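Local coordinates for hydrolase, isochorismatase family (Pseudomonas putida KT2440, PDB 4H17), which hydrolyses isochorismate to pyruvate and a dihydroxylated cyclohexadiene carboxylate, as an isochorismatase with a Rossmann-like fold, at the interface of chains A and B. Numbering follows the deposited sequence. Chains: chain A/B, Hydrolase, isochorismatase family.

Contact 1: the interface of chains A and B. Residues chain A 145, 186-187; chain B 105-106, 134-135, 139.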
loop_
_atom_site.group_PDB
_atom_site.type_symbol
_atom_site.label_atom_id
_atom_site.label_comp_id
_atom_site.label_asym_id
_atom_site.label_seq_id
_atom_site.Cartn_x
_atom_site.Cartn_y
_atom_site.Cartn_z
ATOM N N LYS A 145 9.730 -1.049 4.443
ATOM C CA LYS A 145 10.069 -2.476 4.308
ATOM C C LYS A 145 11.186 -2.667 3.280
ATOM O O LYS A 145 12.112 -3.435 3.513
ATOM C CB LYS A 145 8.855 -3.327 3.925
ATOM C CG LYS A 145 9.103 -4.846 3.878
ATOM C CD LYS A 145 7.878 -5.578 3.317
ATOM C CE LYS A 145 7.976 -7.094 3.374
ATOM N NZ LYS A 145 7.673 -7.661 4.718
ATOM N N ASN A 186 1.925 -8.415 6.497
ATOM C CA ASN A 186 3.187 -8.422 5.763
ATOM C C ASN A 186 4.013 -7.102 5.764
ATOM O O ASN A 186 5.015 -7.008 5.039
ATOM C CB ASN A 186 2.871 -8.785 4.310
ATOM C CG ASN A 186 4.034 -9.437 3.585
ATOM O OD1 ASN A 186 4.850 -10.118 4.185
ATOM N ND2 ASN A 186 4.072 -9.250 2.275
ATOM N N PHE A 187 3.572 -6.087 6.513
ATOM C CA PHE A 187 4.247 -4.795 6.425
ATOM C C PHE A 187 4.612 -4.158 7.760
ATOM O O PHE A 187 5.544 -3.348 7.803
ATOM C CB PHE A 187 3.443 -3.862 5.565
ATOM C CG PHE A 187 3.252 -4.372 4.163
ATOM C CD1 PHE A 187 4.270 -4.246 3.251
ATOM C CD2 PHE A 187 2.095 -5.031 3.804
ATOM C CE1 PHE A 187 4.123 -4.746 1.971
ATOM C CE2 PHE A 187 1.932 -5.525 2.513
ATOM C CZ PHE A 187 2.965 -5.375 1.610
HETATM N N MSE B 105 10.291 -9.281 -3.708
HETATM C CA MSE B 105 9.553 -8.455 -2.759
HETATM C C MSE B 105 8.209 -8.086 -3.302
HETATM O O MSE B 105 7.991 -8.101 -4.517
HETATM C CB MSE B 105 10.272 -7.122 -2.491
HETATM C CG MSE B 105 11.683 -7.300 -1.937
HETATM SE SE MSE B 105 11.676 -7.919 -0.064
HETATM C CE MSE B 105 10.926 -6.265 0.720
ATOM N N PRO B 106 7.309 -7.646 -2.423
ATOM C CA PRO B 106 6.022 -7.185 -2.910
ATOM C C PRO B 106 6.085 -6.062 -3.950
ATOM O O PRO B 106 5.322 -6.081 -4.902
ATOM C CB PRO B 106 5.303 -6.711 -1.636
ATOM C CG PRO B 106 5.900 -7.550 -0.557
ATOM C CD PRO B 106 7.356 -7.683 -0.955
ATOM N N HIS B 134 -3.819 -7.006 -1.952
ATOM C CA HIS B 134 -3.427 -6.098 -0.853
ATOM C C HIS B 134 -1.920 -5.993 -0.615
ATOM O O HIS B 134 -1.466 -5.118 0.104
ATOM C CB HIS B 134 -4.060 -6.526 0.464
ATOM C CG HIS B 134 -3.520 -7.812 0.965
ATOM N ND1 HIS B 134 -3.915 -9.016 0.445
ATOM C CD2 HIS B 134 -2.665 -8.089 1.971
ATOM C CE1 HIS B 134 -3.252 -9.986 1.050
ATOM N NE2 HIS B 134 -2.494 -9.454 1.987
ATOM N N SER B 135 -1.144 -6.895 -1.219
ATOM C CA SER B 135 0.243 -6.996 -0.938
ATOM C C SER B 135 1.059 -6.616 -2.172
ATOM O O SER B 135 1.348 -5.447 -2.373
ATOM C CB SER B 135 0.562 -8.387 -0.366
ATOM O OG SER B 135 1.948 -8.505 -0.103
ATOM N N THR B 139 1.260 -2.735 -3.411
ATOM C CA THR B 139 2.610 -2.167 -3.257
ATOM C C THR B 139 3.181 -1.679 -4.570
ATOM O O THR B 139 3.739 -0.545 -4.649
ATOM C CB THR B 139 3.552 -3.190 -2.633
ATOM O OG1 THR B 139 2.998 -3.642 -1.386
ATOM C CG2 THR B 139 4.882 -2.584 -2.416
#

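Contact 2: the interface of chains A and B. Residues chain A 6-8, 181, 185; chain B 132, 134, 161, 163.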
loop_
_atom_site.group_PDB
_atom_site.type_symbol
_atom_site.label_atom_id
_atom_site.label_comp_id
_atom_site.label_asym_id
_atom_site.label_seq_id
_atom_site.Cartn_x
_atom_site.Cartn_y
_atom_site.Cartn_z
ATOM N N THR A 6 -3.132 -17.236 8.650
ATOM C CA THR A 6 -1.769 -17.073 9.144
ATOM C C THR A 6 -1.214 -15.862 8.464
ATOM O O THR A 6 -1.475 -15.671 7.285
ATOM C CB THR A 6 -0.882 -18.289 8.825
ATOM O OG1 THR A 6 -1.492 -19.481 9.356
ATOM C CG2 THR A 6 0.442 -18.152 9.449
ATOM N N THR A 7 -0.414 -15.057 9.156
ATOM C CA THR A 7 0.135 -13.862 8.523
ATOM C C THR A 7 1.257 -14.343 7.628
ATOM O O THR A 7 1.845 -15.393 7.903
ATOM C CB THR A 7 0.710 -12.850 9.532
ATOM O OG1 THR A 7 1.724 -13.498 10.321
ATOM C CG2 THR A 7 -0.366 -12.284 10.461
HETATM N N MSE A 8 1.532 -13.604 6.571
HETATM C CA MSE A 8 2.724 -13.861 5.743
HETATM C C MSE A 8 3.953 -13.875 6.631
HETATM O O MSE A 8 4.851 -14.676 6.453
HETATM C CB MSE A 8 2.822 -12.834 4.620
HETATM C CG MSE A 8 3.884 -13.206 3.591
HETATM SE SE MSE A 8 3.435 -14.935 2.702
HETATM C CE MSE A 8 1.547 -14.490 2.797
ATOM N N ALA A 181 -5.321 -4.895 9.117
ATOM C CA ALA A 181 -5.153 -6.328 8.854
ATOM C C ALA A 181 -4.090 -6.567 7.763
ATOM O O ALA A 181 -3.249 -7.479 7.877
ATOM C CB ALA A 181 -6.487 -6.980 8.490
ATOM N N ASP A 185 -0.386 -8.307 8.148
ATOM C CA ASP A 185 -0.080 -9.518 7.379
ATOM C C ASP A 185 1.386 -9.550 6.933
ATOM O O ASP A 185 1.997 -10.625 6.921
ATOM C CB ASP A 185 -1.014 -9.595 6.160
ATOM C CG ASP A 185 -0.869 -10.880 5.378
ATOM O OD1 ASP A 185 -0.739 -11.928 6.036
ATOM O OD2 ASP A 185 -1.004 -10.798 4.118
HETATM N N MSE B 132 -1.050 -10.885 -4.703
HETATM C CA MSE B 132 -2.346 -10.696 -4.021
HETATM C C MSE B 132 -2.708 -9.230 -4.083
HETATM O O MSE B 132 -1.819 -8.389 -4.034
HETATM C CB MSE B 132 -2.280 -11.075 -2.531
HETATM C CG MSE B 132 -1.911 -12.553 -2.413
HETATM SE SE MSE B 132 -1.900 -13.188 -0.568
HETATM C CE MSE B 132 -0.503 -12.035 0.209
ATOM N N HIS B 134 -3.819 -7.006 -1.952
ATOM C CA HIS B 134 -3.427 -6.098 -0.853
ATOM C C HIS B 134 -1.920 -5.993 -0.615
ATOM O O HIS B 134 -1.466 -5.118 0.104
ATOM C CB HIS B 134 -4.060 -6.526 0.464
ATOM C CG HIS B 134 -3.520 -7.812 0.965
ATOM N ND1 HIS B 134 -3.915 -9.016 0.445
ATOM C CD2 HIS B 134 -2.665 -8.089 1.971
ATOM C CE1 HIS B 134 -3.252 -9.986 1.050
ATOM N NE2 HIS B 134 -2.494 -9.454 1.987
ATOM N N ARG B 161 -6.980 -13.134 -0.071
ATOM C CA ARG B 161 -7.443 -14.178 0.852
ATOM C C ARG B 161 -7.977 -13.568 2.168
ATOM O O ARG B 161 -7.845 -12.358 2.436
ATOM C CB ARG B 161 -6.311 -15.154 1.132
ATOM C CG ARG B 161 -5.216 -14.617 2.054
ATOM C CD ARG B 161 -4.038 -15.579 2.184
ATOM N NE ARG B 161 -3.309 -15.399 3.438
ATOM C CZ ARG B 161 -2.481 -14.411 3.734
ATOM N NH1 ARG B 161 -2.254 -13.420 2.878
ATOM N NH2 ARG B 161 -1.877 -14.403 4.911
ATOM N N LEU B 163 -8.025 -12.486 5.883
ATOM C CA LEU B 163 -6.960 -12.081 6.837
ATOM C C LEU B 163 -7.383 -11.945 8.297
ATOM O O LEU B 163 -8.501 -11.531 8.604
ATOM C CB LEU B 163 -6.320 -10.733 6.404
ATOM C CG LEU B 163 -5.748 -10.656 4.971
ATOM C CD1 LEU B 163 -5.347 -9.215 4.649
ATOM C CD2 LEU B 163 -4.603 -11.604 4.730
HETATM O O HOH W 1 -3.831 -17.350 5.909
#

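Contact 3: the interface of chains A and B. Residues chain A 40, 132, 134, 161, 163; chain B 6-8, 11, 185.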
loop_
_atom_site.group_PDB
_atom_site.type_symbol
_atom_site.label_atom_id
_atom_site.label_comp_id
_atom_site.label_asym_id
_atom_site.label_seq_id
_atom_site.Cartn_x
_atom_site.Cartn_y
_atom_site.Cartn_z
ATOM N N LEU A 40 -11.807 16.137 3.553
ATOM C CA LEU A 40 -10.763 15.258 4.096
ATOM C C LEU A 40 -10.864 15.137 5.627
ATOM O O LEU A 40 -9.976 14.631 6.255
ATOM C CB LEU A 40 -9.354 15.686 3.654
ATOM C CG LEU A 40 -9.140 15.625 2.149
ATOM C CD1 LEU A 40 -7.786 16.243 1.877
ATOM C CD2 LEU A 40 -9.208 14.173 1.659
HETATM N N MSE A 132 -3.216 9.830 6.023
HETATM C CA MSE A 132 -4.360 8.882 6.245
HETATM C C MSE A 132 -3.829 7.471 6.249
HETATM O O MSE A 132 -2.817 7.168 5.589
HETATM C CB MSE A 132 -5.368 9.026 5.102
HETATM C CG MSE A 132 -5.930 10.431 5.028
HETATM SE SE MSE A 132 -7.333 10.693 3.699
HETATM C CE MSE A 132 -6.336 10.170 2.070
ATOM N N HIS A 134 -4.686 4.673 4.949
ATOM C CA HIS A 134 -4.683 3.873 3.698
ATOM C C HIS A 134 -3.761 4.451 2.616
ATOM O O HIS A 134 -3.519 3.808 1.598
ATOM C CB HIS A 134 -6.086 3.691 3.118
ATOM C CG HIS A 134 -6.690 4.956 2.630
ATOM N ND1 HIS A 134 -7.167 5.923 3.482
ATOM C CD2 HIS A 134 -6.833 5.458 1.382
ATOM C CE1 HIS A 134 -7.576 6.964 2.789
ATOM N NE2 HIS A 134 -7.427 6.690 1.510
ATOM N N ARG A 161 -10.825 8.160 6.417
ATOM C CA ARG A 161 -12.189 8.647 6.171
ATOM C C ARG A 161 -13.041 7.625 5.399
ATOM O O ARG A 161 -12.544 6.606 4.899
ATOM C CB ARG A 161 -12.125 9.976 5.465
ATOM C CG ARG A 161 -11.730 9.886 3.983
ATOM C CD ARG A 161 -11.521 11.253 3.336
ATOM N NE ARG A 161 -11.722 11.233 1.873
ATOM C CZ ARG A 161 -10.888 10.696 0.983
ATOM N NH1 ARG A 161 -9.738 10.134 1.364
ATOM N NH2 ARG A 161 -11.227 10.736 -0.298
ATOM N N LEU A 163 -14.713 6.044 2.397
ATOM C CA LEU A 163 -14.362 6.038 0.962
ATOM C C LEU A 163 -15.436 5.506 0.051
ATOM O O LEU A 163 -16.266 4.661 0.449
ATOM C CB LEU A 163 -13.095 5.229 0.687
ATOM C CG LEU A 163 -11.828 5.664 1.411
ATOM C CD1 LEU A 163 -10.702 4.682 1.139
ATOM C CD2 LEU A 163 -11.451 7.067 1.061
ATOM N N THR B 6 -15.801 11.937 -2.485
ATOM C CA THR B 6 -14.872 12.274 -3.551
ATOM C C THR B 6 -13.567 11.500 -3.292
ATOM O O THR B 6 -13.409 10.751 -2.282
ATOM C CB THR B 6 -14.638 13.797 -3.647
ATOM O OG1 THR B 6 -14.044 14.115 -4.906
ATOM C CG2 THR B 6 -13.725 14.258 -2.551
ATOM N N THR B 7 -12.649 11.613 -4.234
ATOM C CA THR B 7 -11.306 10.998 -4.126
ATOM C C THR B 7 -10.229 12.057 -3.888
ATOM O O THR B 7 -10.429 13.226 -4.201
ATOM C CB THR B 7 -10.976 10.251 -5.412
ATOM O OG1 THR B 7 -10.941 11.180 -6.495
ATOM C CG2 THR B 7 -12.021 9.133 -5.725
HETATM N N MSE B 8 -9.104 11.663 -3.288
HETATM C CA MSE B 8 -7.896 12.541 -3.214
HETATM C C MSE B 8 -7.510 12.966 -4.599
HETATM O O MSE B 8 -7.133 14.106 -4.816
HETATM C CB MSE B 8 -6.747 11.787 -2.546
HETATM C CG MSE B 8 -5.511 12.678 -2.305
HETATM SE SE MSE B 8 -5.874 14.284 -1.210
HETATM C CE MSE B 8 -5.511 13.623 0.606
ATOM N N LEU B 11 -9.827 15.822 -5.584
ATOM C CA LEU B 11 -9.590 16.987 -4.737
ATOM C C LEU B 11 -8.362 17.789 -5.128
ATOM O O LEU B 11 -8.381 19.010 -4.969
ATOM C CB LEU B 11 -9.465 16.574 -3.260
ATOM C CG LEU B 11 -10.818 16.165 -2.633
ATOM C CD1 LEU B 11 -10.674 15.438 -1.315
ATOM C CD2 LEU B 11 -11.740 17.389 -2.476
ATOM N N ASP B 185 -9.004 5.875 -4.506
ATOM C CA ASP B 185 -8.876 7.185 -3.845
ATOM C C ASP B 185 -7.667 7.963 -4.340
ATOM O O ASP B 185 -7.748 9.183 -4.501
ATOM C CB ASP B 185 -8.804 6.980 -2.329
ATOM C CG ASP B 185 -8.981 8.259 -1.534
ATOM O OD1 ASP B 185 -9.720 9.141 -2.022
ATOM O OD2 ASP B 185 -8.406 8.396 -0.413
#

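Contact 4: the interface of chains A and B. Residues chain A 142, 179, 181-182, 187; chain B 134, 163, 175, 179.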
loop_
_atom_site.group_PDB
_atom_site.type_symbol
_atom_site.label_atom_id
_atom_site.label_comp_id
_atom_site.label_asym_id
_atom_site.label_seq_id
_atom_site.Cartn_x
_atom_site.Cartn_y
_atom_site.Cartn_z
ATOM N N ARG A 142 5.078 0.641 3.709
ATOM C CA ARG A 142 5.495 -0.324 2.675
ATOM C C ARG A 142 6.901 -0.007 2.150
ATOM O O ARG A 142 7.736 -0.908 2.038
ATOM C CB ARG A 142 4.498 -0.354 1.519
ATOM C CG ARG A 142 3.093 -0.888 1.904
ATOM C CD ARG A 142 2.052 -0.614 0.842
ATOM N NE ARG A 142 0.687 -1.007 1.234
ATOM C CZ ARG A 142 0.125 -2.179 0.936
ATOM N NH1 ARG A 142 0.763 -3.079 0.215
ATOM N NH2 ARG A 142 -1.127 -2.437 1.338
ATOM N N GLU A 179 -7.115 -2.073 6.452
ATOM C CA GLU A 179 -5.724 -1.704 6.247
ATOM C C GLU A 179 -4.828 -2.140 7.391
ATOM O O GLU A 179 -3.699 -2.506 7.137
ATOM C CB GLU A 179 -5.522 -0.253 5.893
ATOM C CG GLU A 179 -4.195 -0.047 5.073
ATOM C CD GLU A 179 -4.162 -0.606 3.627
ATOM O OE1 GLU A 179 -5.207 -1.071 3.101
ATOM O OE2 GLU A 179 -3.065 -0.598 2.976
ATOM N N ALA A 181 -5.321 -4.895 9.117
ATOM C CA ALA A 181 -5.153 -6.328 8.854
ATOM C C ALA A 181 -4.090 -6.567 7.763
ATOM O O ALA A 181 -3.249 -7.479 7.877
ATOM C CB ALA A 181 -6.487 -6.980 8.490
ATOM N N VAL A 182 -4.162 -5.756 6.712
ATOM C CA VAL A 182 -3.220 -5.793 5.569
ATOM C C VAL A 182 -1.782 -5.492 6.029
ATOM O O VAL A 182 -0.840 -6.219 5.716
ATOM C CB VAL A 182 -3.697 -4.813 4.465
ATOM C CG1 VAL A 182 -2.589 -4.432 3.489
ATOM C CG2 VAL A 182 -4.925 -5.377 3.760
ATOM N N PHE A 187 3.572 -6.087 6.513
ATOM C CA PHE A 187 4.247 -4.795 6.425
ATOM C C PHE A 187 4.612 -4.158 7.760
ATOM O O PHE A 187 5.544 -3.348 7.803
ATOM C CB PHE A 187 3.443 -3.862 5.565
ATOM C CG PHE A 187 3.252 -4.372 4.163
ATOM C CD1 PHE A 187 4.270 -4.246 3.251
ATOM C CD2 PHE A 187 2.095 -5.031 3.804
ATOM C CE1 PHE A 187 4.123 -4.746 1.971
ATOM C CE2 PHE A 187 1.932 -5.525 2.513
ATOM C CZ PHE A 187 2.965 -5.375 1.610
ATOM N N HIS B 134 -3.819 -7.006 -1.952
ATOM C CA HIS B 134 -3.427 -6.098 -0.853
ATOM C C HIS B 134 -1.920 -5.993 -0.615
ATOM O O HIS B 134 -1.466 -5.118 0.104
ATOM C CB HIS B 134 -4.060 -6.526 0.464
ATOM C CG HIS B 134 -3.520 -7.812 0.965
ATOM N ND1 HIS B 134 -3.915 -9.016 0.445
ATOM C CD2 HIS B 134 -2.665 -8.089 1.971
ATOM C CE1 HIS B 134 -3.252 -9.986 1.050
ATOM N NE2 HIS B 134 -2.494 -9.454 1.987
ATOM N N LEU B 163 -8.025 -12.486 5.883
ATOM C CA LEU B 163 -6.960 -12.081 6.837
ATOM C C LEU B 163 -7.383 -11.945 8.297
ATOM O O LEU B 163 -8.501 -11.531 8.604
ATOM C CB LEU B 163 -6.320 -10.733 6.404
ATOM C CG LEU B 163 -5.748 -10.656 4.971
ATOM C CD1 LEU B 163 -5.347 -9.215 4.649
ATOM C CD2 LEU B 163 -4.603 -11.604 4.730
ATOM N N ILE B 175 -11.664 -7.500 2.302
ATOM C CA ILE B 175 -10.300 -6.991 2.062
ATOM C C ILE B 175 -10.245 -6.410 0.649
ATOM O O ILE B 175 -9.717 -5.320 0.457
ATOM C CB ILE B 175 -9.209 -8.066 2.233
ATOM C CG1 ILE B 175 -9.169 -8.575 3.670
ATOM C CG2 ILE B 175 -7.826 -7.536 1.823
ATOM C CD1 ILE B 175 -8.902 -7.573 4.790
ATOM N N GLU B 179 -9.606 -2.578 -0.399
ATOM C CA GLU B 179 -8.428 -2.171 -1.117
ATOM C C GLU B 179 -8.754 -1.535 -2.481
ATOM O O GLU B 179 -8.021 -0.636 -2.908
ATOM C CB GLU B 179 -7.347 -3.255 -1.258
ATOM C CG GLU B 179 -5.906 -2.679 -1.447
ATOM C CD GLU B 179 -5.266 -1.994 -0.215
ATOM O OE1 GLU B 179 -5.845 -2.025 0.893
ATOM O OE2 GLU B 179 -4.149 -1.385 -0.343
#

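Contact 1: the interface of chains A and B
The C-terminal ends of helices 133-146 and 172-186 of chain A, with loop residue A:Phe187, meet the start of helix 133-146 and the loop residues B:Met105 and B:Pro106 of chain B. The patch is part of a two-fold symmetric interface between two copies of the protein. A hydrogen bond runs from the amide ND2 of A:Asn186 to the hydroxyl OG of B:Ser135, at 3.3 Å. This bond is long and bent, 144° at H, so its hold is probably modest. CG of B:Pro106 lies 3.8 Å from ND2 of A:Asn186. The A:Phe187 ring points its far end into chain B. CZ of A:Phe187 is 3.5 Å from OG1 of B:Thr139 and packs on CA of B:Ser135. OG1 of B:Thr139 is held within its own chain by the carbonyl O of B:Ser135, one turn back. The aliphatic stem of A:Lys145 adds an apolar contact. The methyl CE of the selenomethionine B:Met105 rests 3.9 Å from CG of A:Lys145 and also reaches CD and CE. The lysine chain runs straight until chi4 (80°). There it turns, and NZ of A:Lys145 comes 2.8 Å from the backbone O of A:Asn186, at the end of helix 172-186.

Contact 2: the interface of chains A and B
A:Asp185, in the last turn of helix 172-186, meets B:Arg161 and B:His134 at the interface of the two chains in the deposited assembly. The salt bridge is end-on. NH2 of B:Arg161 lies 2.9 Å from OD1 of A:Asp185, and NH1 makes a longer bond, 3.2 Å, to OD2. Both meet the syn side of the carboxylate, with the two flat groups turned 44° apart. With CG opposite the backbone N (chi1 -174°), the carboxylate points out to both donor residues. NE2 of B:His134 bonds OD2 of A:Asp185 from the anti side, 2.9 Å away and nearly straight at 167°. Within chain A, the backbone N of A:Met8 reaches OD1 from the face opposite B:Arg161 NH2, so each carboxylate oxygen accepts from more than one donor. An asparagine here would probably leave B:Arg161 without its opposite charge. NH2 of B:Arg161 also gives to the carbonyl O of A:Thr6 at 2.7 Å, in the guanidinium plane. For apolar cover, CD2 of B:Leu163 lies over one face of that guanidinium, 3.9 Å from CG of A:Asp185, and CD1 over a face of the B:His134 ring. Water 1 links the chains, 3.2 Å from NE of B:Arg161 and 2.8 Å from N of A:Thr6.

Contact 3: the interface of chains A and B
A:Arg161 and A:His134 converge on B:Asp185 in this isochorismatase-family protein, which pairs two-fold in the deposited assembly. The N-terminal helix 8-12 of chain B packs beside them. Ionic contact comes first. NH2 of A:Arg161 lies 2.8 Å from OD1 of B:Asp185, and NH1 is equally near OD2. The pairing is end-on, with guanidinium and carboxylate planes 40° apart. Among the hydrogen bonds, NE2 of A:His134 points at OD2 of B:Asp185 on its anti side at 2.8 Å, almost straight (171°). The backbone N of B:Met8 meets OD1 from the face opposite A:Arg161 NH2 and helps position the carboxylate. With CG opposite the backbone N (chi1 -167°), the carboxylate of B:Asp185 points out to both donors. A serine in its place would probably leave the A:Arg161 charge without its mate. NH2 of A:Arg161 also gives to the carbonyl O of B:Thr6, from above the carbonyl plane. Apolar packing lies alongside. A:Leu40 and B:Leu11 reach toward each other tip to tip, CD2 to CD1 at 3.5 Å. The methyl CE of selenomethionine B:Met8 sits 3.7 Å from CD1 of A:Leu40 and also nears CE of A:Met132. CD2 of A:Leu40 and CD2 of A:Leu163 cover opposite faces of the A:Arg161 guanidinium.

Contact 4: the interface of chains A and B
A:Val182, on helix 172-186, packs against B:His134 at the apolar centre of this stretch of the interface between the two chains. Its CG2 methyl is 3.6 Å from CB of B:His134. The other methyl, CG1, lies at the edge of the imidazole, in the ring plane. CD1 of B:Leu163 lies 4.0 Å from CG2 of A:Val182, and CG2 of B:Ile175 borders the same methyl. Outward from this core, A:Arg142 reaches across with an extended chain. Both NH1 and NH2 give to the backbone O of B:His134, each at 3.0 Å, so one carbonyl near the start of helix 133-146 takes two bonds. That oxygen lies in the guanidinium plane. NH2 of A:Arg142 also bonds OE2 of A:Glu179 in its own chain at 3.1 Å, which helps to fix the guanidinium. CG of A:Arg142 rests over one face of the A:Phe187 ring. NH2 of A:Arg142 also forms a looser salt bridge, 3.6 Å, with OE2 of B:Glu179. At the polar end A:Glu179 and B:Glu179 face each other across the two-fold axis, their carboxylates nearly coplanar (17° apart). A shared proton, though not seen, is likely and would make this a hydrogen bond: OE1 of A:Glu179 is 2.5 Å from OE1 of B:Glu179.

Contacts 1, 2 and 4 lie close together. Their C-alpha centres lie about 10 Å (contacts 1 and 2), 9 Å (1 and 4) and 6 Å (2 and 4) apart. B:His134 belongs to all three, A:Phe187 joins contacts 1 and 4, and A:Ala181 and B:Leu163 join contacts 2 and 4. Contact 3 is largely the counterpart of contact 2 with the chains exchanged, its centre about 23 Å away, 21 Å from contact 1 and 17 Å from contact 4. Helices 133-146 and 172-186 thus serve both halves. Such symmetric, repeated pairing is consistent with a stable dimer, though the structure alone does not prove one in solution.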